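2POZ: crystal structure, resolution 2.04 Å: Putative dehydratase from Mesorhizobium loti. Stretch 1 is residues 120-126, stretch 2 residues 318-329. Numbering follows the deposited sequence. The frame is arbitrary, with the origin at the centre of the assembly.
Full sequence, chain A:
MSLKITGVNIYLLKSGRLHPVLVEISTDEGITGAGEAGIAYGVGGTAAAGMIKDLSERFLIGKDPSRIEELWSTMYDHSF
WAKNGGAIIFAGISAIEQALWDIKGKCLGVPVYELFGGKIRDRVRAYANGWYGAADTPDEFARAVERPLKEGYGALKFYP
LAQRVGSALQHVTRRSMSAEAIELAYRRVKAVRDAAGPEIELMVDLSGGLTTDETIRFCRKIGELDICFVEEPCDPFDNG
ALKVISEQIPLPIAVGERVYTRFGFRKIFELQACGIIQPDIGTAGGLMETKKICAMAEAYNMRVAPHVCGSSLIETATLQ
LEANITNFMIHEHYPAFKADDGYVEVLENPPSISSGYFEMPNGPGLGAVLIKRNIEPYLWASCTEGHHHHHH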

ATOM      1  N   ILE A 120     -36.703  -6.934 -15.544  1.00 22.71           N
ATOM      2  CA  ILE A 120     -36.543  -5.507 -15.298  1.00 24.03           C
ATOM      3  C   ILE A 120     -36.800  -4.749 -16.604  1.00 23.32           C
ATOM      4  O   ILE A 120     -37.208  -3.588 -16.589  1.00 24.56           O
ATOM      5  CB  ILE A 120     -35.113  -5.163 -14.813  1.00 25.48           C
ATOM      6  CG1 ILE A 120     -34.898  -5.685 -13.398  1.00 27.34           C
ATOM      7  CG2 ILE A 120     -34.898  -3.653 -14.851  1.00 28.97           C
ATOM      8  CD1 ILE A 120     -33.541  -5.331 -12.829  1.00 29.94           C
ATOM      9  N   ARG A 121     -36.569  -5.418 -17.730  1.00 22.00           N
ATOM     10  CA  ARG A 121     -36.756  -4.806 -19.046  1.00 21.20           C
ATOM     11  C   ARG A 121     -37.336  -5.806 -20.055  1.00 21.41           C
ATOM     12  O   ARG A 121     -37.091  -7.014 -19.963  1.00 20.47           O
ATOM     13  CB  ARG A 121     -35.411  -4.250 -19.548  1.00 18.71           C
ATOM     14  CG  ARG A 121     -34.271  -5.260 -19.493  1.00 17.71           C
ATOM     15  CD  ARG A 121     -32.917  -4.622 -19.779  1.00 17.56           C
ATOM     16  NE  ARG A 121     -32.430  -3.786 -18.678  1.00 16.79           N
ATOM     17  CZ  ARG A 121     -31.882  -4.247 -17.556  1.00 15.73           C
ATOM     18  NH1 ARG A 121     -31.738  -5.553 -17.356  1.00 13.17           N
ATOM     19  NH2 ARG A 121     -31.465  -3.394 -16.630  1.00 17.32           N
ATOM     20  N   ASP A 122     -38.114  -5.306 -21.012  1.00 20.45           N
ATOM     21  CA  ASP A 122     -38.723  -6.173 -22.024  1.00 22.28           C
ATOM     22  C   ASP A 122     -37.902  -6.268 -23.304  1.00 20.83           C
ATOM     23  O   ASP A 122     -38.224  -7.046 -24.193  1.00 21.23           O
ATOM     24  CB  ASP A 122     -40.129  -5.679 -22.379  1.00 24.98           C
ATOM     25  CG  ASP A 122     -41.065  -5.678 -21.187  1.00 28.18           C
ATOM     26  OD1 ASP A 122     -41.189  -6.728 -20.521  1.00 30.76           O
ATOM     27  OD2 ASP A 122     -41.676  -4.625 -20.919  1.00 32.29           O
ATOM     28  N   ARG A 123     -36.848  -5.471 -23.404  1.00 19.17           N
ATOM     29  CA  ARG A 123     -36.007  -5.490 -24.591  1.00 18.76           C
ATOM     30  C   ARG A 123     -34.667  -4.852 -24.268  1.00 17.52           C
ATOM     31  O   ARG A 123     -34.547  -4.105 -23.298  1.00 14.87           O
ATOM     32  CB  ARG A 123     -36.688  -4.729 -25.740  1.00 21.19           C
ATOM     33  CG  ARG A 123     -36.847  -3.237 -25.492  1.00 25.26           C
ATOM     34  CD  ARG A 123     -37.651  -2.563 -26.595  1.00 31.12           C
ATOM     35  NE  ARG A 123     -37.309  -1.146 -26.726  1.00 37.04           N
ATOM     36  CZ  ARG A 123     -37.604  -0.204 -25.833  1.00 38.07           C
ATOM     37  NH1 ARG A 123     -38.266  -0.510 -24.724  1.00 37.32           N
ATOM     38  NH2 ARG A 123     -37.210   1.048 -26.041  1.00 38.49           N
ATOM     39  N   VAL A 124     -33.657  -5.158 -25.077  1.00 15.12           N
ATOM     40  CA  VAL A 124     -32.333  -4.597 -24.865  1.00 14.49           C
ATOM     41  C   VAL A 124     -31.744  -4.084 -26.160  1.00 14.95           C
ATOM     42  O   VAL A 124     -31.935  -4.668 -27.225  1.00 15.72           O
ATOM     43  CB  VAL A 124     -31.347  -5.637 -24.300  1.00 14.40           C
ATOM     44  CG1 VAL A 124     -31.735  -6.016 -22.884  1.00 14.10           C
ATOM     45  CG2 VAL A 124     -31.319  -6.863 -25.206  1.00 14.57           C
ATOM     46  N   ARG A 125     -31.028  -2.977 -26.054  1.00 15.12           N
ATOM     47  CA  ARG A 125     -30.363  -2.381 -27.192  1.00 17.08           C
ATOM     48  C   ARG A 125     -29.051  -3.144 -27.377  1.00 17.33           C
ATOM     49  O   ARG A 125     -28.468  -3.641 -26.410  1.00 15.34           O
ATOM     50  CB  ARG A 125     -30.074  -0.913 -26.904  1.00 18.58           C
ATOM     51  CG  ARG A 125     -29.389  -0.189 -28.033  1.00 23.67           C
ATOM     52  CD  ARG A 125     -29.156   1.256 -27.659  1.00 26.24           C
ATOM     53  NE  ARG A 125     -28.247   1.892 -28.598  1.00 32.61           N
ATOM     54  CZ  ARG A 125     -27.113   2.480 -28.240  1.00 31.33           C
ATOM     55  NH1 ARG A 125     -26.759   2.510 -26.962  1.00 30.75           N
ATOM     56  NH2 ARG A 125     -26.338   3.036 -29.159  1.00 34.56           N
ATOM     57  N   ALA A 126     -28.581  -3.237 -28.613  1.00 14.65           N
ATOM     58  CA  ALA A 126     -27.344  -3.954 -28.874  1.00 14.74           C
ATOM     59  C   ALA A 126     -26.421  -3.170 -29.783  1.00 13.55           C
ATOM     60  O   ALA A 126     -26.861  -2.278 -30.493  1.00 14.78           O
ATOM     61  CB  ALA A 126     -27.656  -5.309 -29.514  1.00 13.94           C
ATOM     62  N   THR A 318     -28.300 -15.712 -23.116  1.00 15.35           N
ATOM     63  CA  THR A 318     -27.757 -14.464 -22.599  1.00 14.05           C
ATOM     64  C   THR A 318     -28.881 -13.468 -22.318  1.00 13.96           C
ATOM     65  O   THR A 318     -28.786 -12.673 -21.382  1.00 13.98           O
ATOM     66  CB  THR A 318     -26.742 -13.855 -23.588  1.00 14.82           C
ATOM     67  OG1 THR A 318     -25.604 -14.726 -23.687  1.00 13.83           O
ATOM     68  CG2 THR A 318     -26.282 -12.474 -23.119  1.00 15.41           C
ATOM     69  N   LEU A 319     -29.948 -13.515 -23.116  1.00 12.72           N
ATOM     70  CA  LEU A 319     -31.081 -12.610 -22.904  1.00 13.88           C
ATOM     71  C   LEU A 319     -31.742 -12.896 -21.555  1.00 14.10           C
ATOM     72  O   LEU A 319     -32.300 -11.999 -20.928  1.00 13.71           O
ATOM     73  CB  LEU A 319     -32.121 -12.746 -24.025  1.00 12.90           C
ATOM     74  CG  LEU A 319     -31.679 -12.346 -25.434  1.00 13.28           C
ATOM     75  CD1 LEU A 319     -32.864 -12.474 -26.387  1.00 16.23           C
ATOM     76  CD2 LEU A 319     -31.142 -10.923 -25.433  1.00 14.58           C
ATOM     77  N   GLN A 320     -31.676 -14.146 -21.110  1.00 13.49           N
ATOM     78  CA  GLN A 320     -32.253 -14.508 -19.814  1.00 16.21           C
ATOM     79  C   GLN A 320     -31.596 -13.665 -18.724  1.00 16.69           C
ATOM     80  O   GLN A 320     -32.256 -13.190 -17.803  1.00 18.46           O
ATOM     81  CB  GLN A 320     -32.018 -15.989 -19.508  1.00 14.81           C
ATOM     82  CG  GLN A 320     -32.850 -16.957 -20.347  1.00 16.53           C
ATOM     83  CD  GLN A 320     -34.343 -16.763 -20.150  1.00 15.76           C
ATOM     84  OE1 GLN A 320     -34.813 -16.615 -19.025  1.00 18.11           O
ATOM     85  NE2 GLN A 320     -35.098 -16.785 -21.246  1.00 16.42           N
ATOM     86  N   LEU A 321     -30.286 -13.476 -18.844  1.00 16.78           N
ATOM     87  CA  LEU A 321     -29.530 -12.702 -17.871  1.00 16.56           C
ATOM     88  C   LEU A 321     -29.799 -11.204 -18.008  1.00 16.57           C
ATOM     89  O   LEU A 321     -30.086 -10.521 -17.024  1.00 14.82           O
ATOM     90  CB  LEU A 321     -28.032 -12.974 -18.053  1.00 18.83           C
ATOM     91  CG  LEU A 321     -27.029 -12.220 -17.173  1.00 22.00           C
ATOM     92  CD1 LEU A 321     -26.775 -12.993 -15.894  1.00 19.41           C
ATOM     93  CD2 LEU A 321     -25.721 -12.039 -17.938  1.00 20.52           C
ATOM     94  N   GLU A 322     -29.714 -10.701 -19.236  1.00 13.46           N
ATOM     95  CA  GLU A 322     -29.906  -9.281 -19.493  1.00 14.65           C
ATOM     96  C   GLU A 322     -31.310  -8.791 -19.173  1.00 14.76           C
ATOM     97  O   GLU A 322     -31.545  -7.588 -19.036  1.00 14.84           O
ATOM     98  CB  GLU A 322     -29.543  -8.972 -20.946  1.00 14.14           C
ATOM     99  CG  GLU A 322     -28.161  -9.490 -21.315  1.00 16.34           C
ATOM    100  CD  GLU A 322     -27.774  -9.195 -22.752  1.00 18.60           C
ATOM    101  OE1 GLU A 322     -28.644  -9.320 -23.644  1.00 17.79           O
ATOM    102  OE2 GLU A 322     -26.595  -8.854 -22.986  1.00 16.72           O
ATOM    103  N   ALA A 323     -32.248  -9.716 -19.054  1.00 13.29           N
ATOM    104  CA  ALA A 323     -33.617  -9.333 -18.724  1.00 16.01           C
ATOM    105  C   ALA A 323     -33.712  -9.093 -17.218  1.00 16.17           C
ATOM    106  O   ALA A 323     -34.570  -8.337 -16.752  1.00 16.97           O
ATOM    107  CB  ALA A 323     -34.584 -10.444 -19.121  1.00 14.39           C
ATOM    108  N   ASN A 324     -32.789  -9.701 -16.475  1.00 16.34           N
ATOM    109  CA  ASN A 324     -32.808  -9.653 -15.014  1.00 17.25           C
ATOM    110  C   ASN A 324     -31.820  -8.767 -14.242  1.00 19.19           C
ATOM    111  O   ASN A 324     -32.181  -8.216 -13.200  1.00 20.85           O
ATOM    112  CB  ASN A 324     -32.723 -11.106 -14.517  1.00 16.77           C
ATOM    113  CG  ASN A 324     -32.656 -11.223 -13.006  1.00 16.20           C
ATOM    114  OD1 ASN A 324     -31.575 -11.242 -12.422  1.00 16.95           O
ATOM    115  ND2 ASN A 324     -33.813 -11.308 -12.368  1.00 11.79           N
ATOM    116  N   ILE A 325     -30.590  -8.616 -14.727  1.00 18.37           N
ATOM    117  CA  ILE A 325     -29.608  -7.819 -13.996  1.00 18.10           C
ATOM    118  C   ILE A 325     -29.922  -6.328 -13.927  1.00 19.47           C
ATOM    119  O   ILE A 325     -30.416  -5.722 -14.884  1.00 18.01           O
ATOM    120  CB  ILE A 325     -28.176  -8.014 -14.561  1.00 19.51           C
ATOM    121  CG1 ILE A 325     -28.151  -7.718 -16.059  1.00 20.97           C
ATOM    122  CG2 ILE A 325     -27.701  -9.440 -14.291  1.00 17.65           C
ATOM    123  CD1 ILE A 325     -26.760  -7.761 -16.658  1.00 21.29           C
ATOM    124  N   THR A 326     -29.621  -5.739 -12.777  1.00 17.16           N
ATOM    125  CA  THR A 326     -29.889  -4.329 -12.561  1.00 19.33           C
ATOM    126  C   THR A 326     -28.845  -3.401 -13.178  1.00 19.22           C
ATOM    127  O   THR A 326     -29.152  -2.247 -13.475  1.00 22.62           O
ATOM    128  CB  THR A 326     -30.012  -4.031 -11.050  1.00 19.76           C
ATOM    129  OG1 THR A 326     -28.894  -4.601 -10.369  1.00 20.89           O
ATOM    130  CG2 THR A 326     -31.278  -4.646 -10.482  1.00 21.15           C
ATOM    131  N   ASN A 327     -27.624  -3.897 -13.381  1.00 15.27           N
ATOM    132  CA  ASN A 327     -26.560  -3.077 -13.958  1.00 15.52           C
ATOM    133  C   ASN A 327     -26.209  -3.444 -15.406  1.00 15.48           C
ATOM    134  O   ASN A 327     -25.044  -3.506 -15.786  1.00 13.89           O
ATOM    135  CB  ASN A 327     -25.299  -3.129 -13.068  1.00 12.62           C
ATOM    136  CG  ASN A 327     -24.767  -4.550 -12.860  1.00 13.16           C
ATOM    137  OD1 ASN A 327     -25.505  -5.532 -12.955  1.00 13.54           O
ATOM    138  ND2 ASN A 327     -23.479  -4.654 -12.545  1.00  7.62           N
ATOM    139  N   PHE A 328     -27.237  -3.682 -16.212  1.00 14.07           N
ATOM    140  CA  PHE A 328     -27.044  -4.025 -17.617  1.00 14.81           C
ATOM    141  C   PHE A 328     -26.744  -2.771 -18.422  1.00 14.51           C
ATOM    142  O   PHE A 328     -27.364  -1.734 -18.211  1.00 13.34           O
ATOM    143  CB  PHE A 328     -28.302  -4.687 -18.186  1.00 15.24           C
ATOM    144  CG  PHE A 328     -28.273  -4.849 -19.683  1.00 15.27           C
ATOM    145  CD1 PHE A 328     -27.493  -5.843 -20.279  1.00 15.79           C
ATOM    146  CD2 PHE A 328     -29.005  -3.994 -20.499  1.00 13.94           C
ATOM    147  CE1 PHE A 328     -27.442  -5.974 -21.662  1.00 13.49           C
ATOM    148  CE2 PHE A 328     -28.961  -4.114 -21.886  1.00 12.92           C
ATOM    149  CZ  PHE A 328     -28.179  -5.105 -22.471  1.00 14.73           C
HETATM  150  N   MSE A 329     -25.797  -2.867 -19.351  1.00 14.29           N
HETATM  151  CA  MSE A 329     -25.456  -1.735 -20.193  1.00 14.07           C
HETATM  152  C   MSE A 329     -25.965  -1.884 -21.634  1.00 14.93           C
HETATM  153  O   MSE A 329     -26.806  -1.115 -22.091  1.00 14.19           O
HETATM  154  CB  MSE A 329     -23.940  -1.533 -20.234  1.00 16.63           C
HETATM  155  CG  MSE A 329     -23.508  -0.384 -21.135  1.00 16.71           C
HETATM  156 SE   MSE A 329     -21.587  -0.323 -21.409  1.00 26.97          SE
HETATM  157  CE  MSE A 329     -21.533   0.952 -22.884  1.00 19.86           C
TER

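Four hydrogen bonds, all donated by stretch 1 to backbone carbonyls of stretch 2, form the polar part of this contact, which buries 456 Å² in total. One is purely backbone: Ile120 N lies 2.8 Å from Ala323 O, with an N-H...O angle of 155°. The CA atoms of Arg121 and Ala323 are 5.5 Å apart, and the CB of Ala323 points away from stretch 1, so the small residue presents its main chain to the loop.

The other three bonds come from the guanidinium of Arg121. Its CA-to-CB bond points sideways, but chi angles of 51°, -171°, 73° and 78° (p, t, p for the first three) bring the end of the chain to stretch 2. There Arg121 NH1 donates to Glu322 O at 2.6 Å (144°) and to Ile325 O at 2.8 Å (155°), while Arg121 NH2 donates to the same Ile325 O at 3.1 Å (138°). Both acceptors lie at the edge of the guanidinium, near its plane, where the N-H bonds point. Arginine suits this position because its planar head carries several donors on a long, flexible chain. One face of the head is covered by Phe328 CB, 3.6 Å from Arg121 NH1.

Apolar packing completes the contact. Val124, buried in the strand with its CB toward stretch 2, divides its two methyls between partners: Val124 CG1 is 3.5 Å from Phe328 CE2, and Val124 CG2 is 4.1 Å from Leu319 CD2. The compact branched side chain thus touches both the helix and the segment after it. Phe328, with chi1 at 170° (t), also points toward stretch 1. Separately, Ile120, in an m,t rotamer, makes close van der Waals approaches through Ile120 CD1, 3.3 Å to Thr326 CG2 and 3.2 Å to the backbone Asn324 O. By contrast, Asp122 and Arg123 point away and remain exposed.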